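Local coordinates for protein Tv2483 (Treponema vincentii, PDB 6DET) that binds L-arginine with high selectivity and probably delivers it, as the solute-binding lipoprotein, to an ABC transporter for uptake, at residues L91-V105 / S215-D227. Numbering follows the deposited sequence.
With ARG (arginine), chain B.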
# COMPACT_ATOMS: atom_id res chain seq x y z
N LEU A 91 -7.72 -8.42 -10.90
CA LEU A 91 -7.25 -9.65 -10.27
C LEU A 91 -8.18 -10.82 -10.57
O LEU A 91 -7.74 -11.90 -10.99
CB LEU A 91 -7.12 -9.41 -8.77
CG LEU A 91 -6.64 -10.59 -7.91
CD1 LEU A 91 -5.21 -10.94 -8.27
CD2 LEU A 91 -6.76 -10.26 -6.42
N ASN A 92 -9.48 -10.64 -10.33
CA ASN A 92 -10.42 -11.76 -10.44
C ASN A 92 -10.64 -12.21 -11.88
O ASN A 92 -10.96 -13.38 -12.12
CB ASN A 92 -11.75 -11.37 -9.79
CG ASN A 92 -11.69 -11.48 -8.29
OD1 ASN A 92 -10.79 -12.11 -7.75
ND2 ASN A 92 -12.65 -10.88 -7.61
N THR A 93 -10.48 -11.31 -12.86
CA THR A 93 -10.54 -11.70 -14.26
C THR A 93 -9.19 -12.16 -14.80
O THR A 93 -9.10 -12.52 -15.97
CB THR A 93 -11.06 -10.54 -15.11
OG1 THR A 93 -10.19 -9.40 -14.97
CG2 THR A 93 -12.46 -10.15 -14.68
N GLY A 94 -8.15 -12.16 -13.98
CA GLY A 94 -6.88 -12.72 -14.42
C GLY A 94 -5.96 -11.80 -15.19
O GLY A 94 -4.95 -12.28 -15.72
N VAL A 95 -6.28 -10.51 -15.29
CA VAL A 95 -5.36 -9.57 -15.91
C VAL A 95 -4.07 -9.47 -15.11
O VAL A 95 -2.97 -9.38 -15.69
CB VAL A 95 -6.02 -8.19 -16.08
CG1 VAL A 95 -5.02 -7.20 -16.67
CG2 VAL A 95 -7.26 -8.31 -16.96
N ILE A 96 -4.17 -9.47 -13.77
CA ILE A 96 -3.03 -9.56 -12.87
C ILE A 96 -3.17 -10.81 -12.02
O ILE A 96 -4.24 -11.41 -11.93
CB ILE A 96 -2.89 -8.32 -11.98
CG1 ILE A 96 -4.14 -8.17 -11.10
CG2 ILE A 96 -2.74 -7.11 -12.91
CD1 ILE A 96 -4.19 -6.84 -10.22
N ASP A 97 -2.07 -11.18 -11.36
CA ASP A 97 -2.04 -12.33 -10.45
C ASP A 97 -2.04 -11.93 -8.98
O ASP A 97 -2.36 -12.75 -8.12
CB ASP A 97 -0.81 -13.20 -10.74
CG ASP A 97 -0.85 -13.83 -12.13
OD1 ASP A 97 -1.92 -14.33 -12.53
OD2 ASP A 97 0.19 -13.84 -12.82
N CYS A 98 -1.64 -10.70 -8.69
CA CYS A 98 -1.57 -10.23 -7.31
C CYS A 98 -1.49 -8.71 -7.33
O CYS A 98 -1.32 -8.10 -8.40
CB CYS A 98 -0.38 -10.84 -6.58
SG CYS A 98 1.22 -10.39 -7.22
N ILE A 99 -1.63 -8.11 -6.15
CA ILE A 99 -1.68 -6.66 -5.99
C ILE A 99 -0.68 -6.27 -4.92
O ILE A 99 -0.67 -6.86 -3.84
CB ILE A 99 -3.07 -6.16 -5.58
CG1 ILE A 99 -4.17 -6.69 -6.51
CG2 ILE A 99 -3.09 -4.61 -5.60
CD1 ILE A 99 -5.56 -6.61 -5.91
N ALA A 100 0.20 -5.32 -5.24
CA ALA A 100 1.16 -4.76 -4.29
C ALA A 100 0.90 -3.25 -4.22
O ALA A 100 -0.26 -2.84 -4.27
CB ALA A 100 2.59 -5.14 -4.70
N SER A 101 1.94 -2.43 -4.08
CA SER A 101 1.79 -0.97 -3.93
C SER A 101 1.19 -0.56 -2.59
O SER A 101 0.45 0.42 -2.51
CB SER A 101 0.96 -0.37 -5.08
OG SER A 101 1.70 -0.53 -6.23
N GLY A 102 1.53 -1.28 -1.52
CA GLY A 102 1.08 -0.88 -0.19
C GLY A 102 -0.37 -1.26 0.09
O GLY A 102 -1.15 -0.45 0.58
N PHE A 103 -0.73 -2.50 -0.24
CA PHE A 103 -2.09 -2.99 -0.05
C PHE A 103 -2.35 -3.29 1.43
O PHE A 103 -1.72 -4.19 2.01
CB PHE A 103 -2.28 -4.23 -0.94
CG PHE A 103 -3.70 -4.76 -0.99
CD1 PHE A 103 -4.50 -4.52 -2.11
CD2 PHE A 103 -4.21 -5.53 0.04
CE1 PHE A 103 -5.79 -5.00 -2.15
CE2 PHE A 103 -5.52 -6.01 -0.01
CZ PHE A 103 -6.30 -5.74 -1.11
N SER A 104 -3.32 -2.59 2.03
CA SER A 104 -3.66 -2.77 3.44
C SER A 104 -4.60 -3.95 3.71
O SER A 104 -5.60 -4.16 3.01
CB SER A 104 -4.32 -1.49 3.96
OG SER A 104 -3.41 -0.41 3.84
N VAL A 105 -4.29 -4.72 4.75
CA VAL A 105 -5.25 -5.67 5.29
C VAL A 105 -6.40 -4.93 5.95
O VAL A 105 -6.19 -4.02 6.77
CB VAL A 105 -4.58 -6.63 6.28
CG1 VAL A 105 -5.62 -7.59 6.84
CG2 VAL A 105 -3.45 -7.37 5.61
N SER A 215 -5.63 5.03 12.07
CA SER A 215 -5.68 3.60 11.90
C SER A 215 -4.30 3.03 12.20
O SER A 215 -3.28 3.70 12.05
CB SER A 215 -6.08 3.21 10.49
OG SER A 215 -4.93 3.21 9.68
N THR A 216 -4.29 1.76 12.59
CA THR A 216 -3.06 0.99 12.64
C THR A 216 -3.31 -0.28 11.85
O THR A 216 -4.37 -0.90 11.99
CB THR A 216 -2.62 0.71 14.08
OG1 THR A 216 -1.52 -0.20 14.07
CG2 THR A 216 -3.73 0.12 14.87
N GLU A 217 -2.37 -0.62 10.97
CA GLU A 217 -2.65 -1.55 9.87
C GLU A 217 -1.43 -2.41 9.61
O GLU A 217 -0.31 -2.12 10.07
CB GLU A 217 -2.96 -0.83 8.53
CG GLU A 217 -3.96 0.25 8.57
CD GLU A 217 -4.11 1.01 7.23
OE1 GLU A 217 -5.05 1.83 7.17
OE2 GLU A 217 -3.28 0.89 6.29
N TYR A 218 -1.65 -3.42 8.77
CA TYR A 218 -0.61 -4.19 8.13
C TYR A 218 -0.78 -4.11 6.62
O TYR A 218 -1.91 -4.03 6.12
CB TYR A 218 -0.67 -5.66 8.51
CG TYR A 218 -0.71 -5.83 10.00
CD1 TYR A 218 0.44 -5.72 10.76
CD2 TYR A 218 -1.91 -6.10 10.65
CE1 TYR A 218 0.40 -5.87 12.14
CE2 TYR A 218 -1.96 -6.26 12.02
CZ TYR A 218 -0.81 -6.14 12.76
OH TYR A 218 -0.86 -6.29 14.13
N TYR A 219 0.35 -4.11 5.93
CA TYR A 219 0.40 -4.24 4.48
C TYR A 219 0.58 -5.72 4.14
O TYR A 219 1.24 -6.46 4.88
CB TYR A 219 1.58 -3.48 3.90
CG TYR A 219 1.42 -1.96 3.73
CD1 TYR A 219 0.20 -1.34 3.84
CD2 TYR A 219 2.52 -1.21 3.37
CE1 TYR A 219 0.08 0.07 3.59
CE2 TYR A 219 2.44 0.16 3.14
CZ TYR A 219 1.21 0.78 3.25
OH TYR A 219 1.14 2.13 2.96
N THR A 220 0.04 -6.11 3.00
CA THR A 220 0.13 -7.47 2.49
C THR A 220 0.27 -7.41 0.98
O THR A 220 0.32 -6.33 0.37
CB THR A 220 -1.10 -8.29 2.93
OG1 THR A 220 -0.97 -9.67 2.53
CG2 THR A 220 -2.36 -7.73 2.34
N PHE A 221 0.32 -8.60 0.35
CA PHE A 221 0.16 -8.74 -1.08
C PHE A 221 -1.11 -9.57 -1.30
O PHE A 221 -1.28 -10.60 -0.64
CB PHE A 221 1.36 -9.41 -1.72
CG PHE A 221 2.65 -8.73 -1.44
CD1 PHE A 221 2.80 -7.35 -1.65
CD2 PHE A 221 3.72 -9.44 -0.93
CE1 PHE A 221 4.00 -6.75 -1.36
CE2 PHE A 221 4.91 -8.83 -0.65
CZ PHE A 221 5.05 -7.48 -0.87
N ALA A 222 -2.01 -9.07 -2.15
CA ALA A 222 -3.35 -9.63 -2.31
C ALA A 222 -3.43 -10.54 -3.54
O ALA A 222 -2.97 -10.17 -4.62
CB ALA A 222 -4.39 -8.51 -2.45
N PHE A 223 -4.09 -11.70 -3.37
CA PHE A 223 -4.21 -12.72 -4.40
C PHE A 223 -5.67 -13.11 -4.54
O PHE A 223 -6.50 -12.80 -3.69
CB PHE A 223 -3.39 -13.97 -4.04
CG PHE A 223 -1.92 -13.74 -4.08
CD1 PHE A 223 -1.30 -13.06 -3.03
CD2 PHE A 223 -1.15 -14.16 -5.14
CE1 PHE A 223 0.04 -12.83 -3.05
CE2 PHE A 223 0.21 -13.91 -5.16
CZ PHE A 223 0.79 -13.21 -4.10
N ARG A 224 -5.98 -13.84 -5.62
CA ARG A 224 -7.33 -14.35 -5.77
C ARG A 224 -7.64 -15.31 -4.63
O ARG A 224 -6.77 -16.02 -4.15
CB ARG A 224 -7.49 -15.10 -7.10
CG ARG A 224 -7.59 -14.19 -8.33
CD ARG A 224 -7.60 -15.00 -9.65
NE ARG A 224 -6.27 -15.52 -9.92
CZ ARG A 224 -5.34 -14.89 -10.63
NH1 ARG A 224 -5.59 -13.71 -11.19
NH2 ARG A 224 -4.14 -15.45 -10.78
N GLN A 225 -8.92 -15.34 -4.23
CA GLN A 225 -9.32 -16.09 -3.05
C GLN A 225 -8.94 -17.56 -3.14
O GLN A 225 -8.45 -18.16 -2.16
CB GLN A 225 -10.83 -15.97 -2.85
CG GLN A 225 -11.26 -14.58 -2.45
CD GLN A 225 -12.74 -14.37 -2.56
OE1 GLN A 225 -13.29 -14.29 -3.67
NE2 GLN A 225 -13.41 -14.29 -1.42
N ALA A 226 -9.14 -18.17 -4.30
CA ALA A 226 -8.93 -19.60 -4.44
C ALA A 226 -7.46 -20.00 -4.55
O ALA A 226 -7.16 -21.19 -4.57
CB ALA A 226 -9.67 -20.09 -5.69
N ASP A 227 -6.54 -19.05 -4.69
CA ASP A 227 -5.19 -19.36 -5.18
C ASP A 227 -4.23 -19.68 -4.02
O ASP A 227 -3.19 -19.06 -3.81
CB ASP A 227 -4.67 -18.21 -6.04
CG ASP A 227 -5.33 -18.14 -7.41
OD1 ASP A 227 -6.33 -18.87 -7.65
OD2 ASP A 227 -4.86 -17.34 -8.27
N ARG B . -2.98 1.21 1.56
CA ARG B . -3.80 1.66 0.41
C ARG B . -4.80 0.57 0.04
O ARG B . -4.58 -0.60 0.42
CB ARG B . -2.92 1.97 -0.81
CG ARG B . -2.00 3.17 -0.62
CD ARG B . -1.06 3.42 -1.81
NE ARG B . -1.83 3.77 -2.99
CZ ARG B . -2.01 2.98 -4.04
NH1 ARG B . -2.78 3.43 -5.04
NH2 ARG B . -1.47 1.77 -4.10
OXT ARG B . -5.80 0.85 -0.63
O HOH W 1 -10.29 -12.74 -5.22
O HOH W 2 -3.90 -14.85 -7.32
O HOH W 3 1.62 -4.26 -0.94
O HOH W 4 -4.49 -4.21 8.95
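Arg224 grips Leu91, Ile96 and Asp97 around the loop after helix 87-92. Its chain bends at chi3 (-73°), and NH1 then donates to two carbonyls, Leu91 O and Ile96 O, each 2.8 Å away. NH2 forms a salt bridge with the anti side of Asp97 OD1 at 3.0 Å, the carboxylate standing at right angles to the guanidinium, and NE another with Asp227 OD2; this three-residue salt-bridge network should restrict the group's rotation. Along the antiparallel strands, Ile99 and Ala222 exchange both backbone bonds. Ala222 CB sits over the centre of the Phe103 ring, 3.6 Å from CZ, and Cys98 CB lies over one face of Phe223, 3.4 Å from CE2. After the corner at Ser101 and Gly102, Gly102 CA rests on the face of Tyr219, whose hydroxyl is hydrogen-bonded to Asp193, and Ser104 OG meets that ring's edge. With OG anti to the carbonyl carbon (chi1 -61°), Ser104 donates to Glu217 OE2 (2.8 Å) from above the carboxylate plane and accepts from ligand N (2.8 Å). Glu217, its OE1 salt-bridged to Lys124, its OE2 also bonding Asn122, probably orients this hydroxyl. Ser104 N, Gly102 O and Ser101 O bind ligand carboxylate, amino and guanidinium groups, one part of a family 3 solute-binding cleft that Arg109, Asp193 and others share.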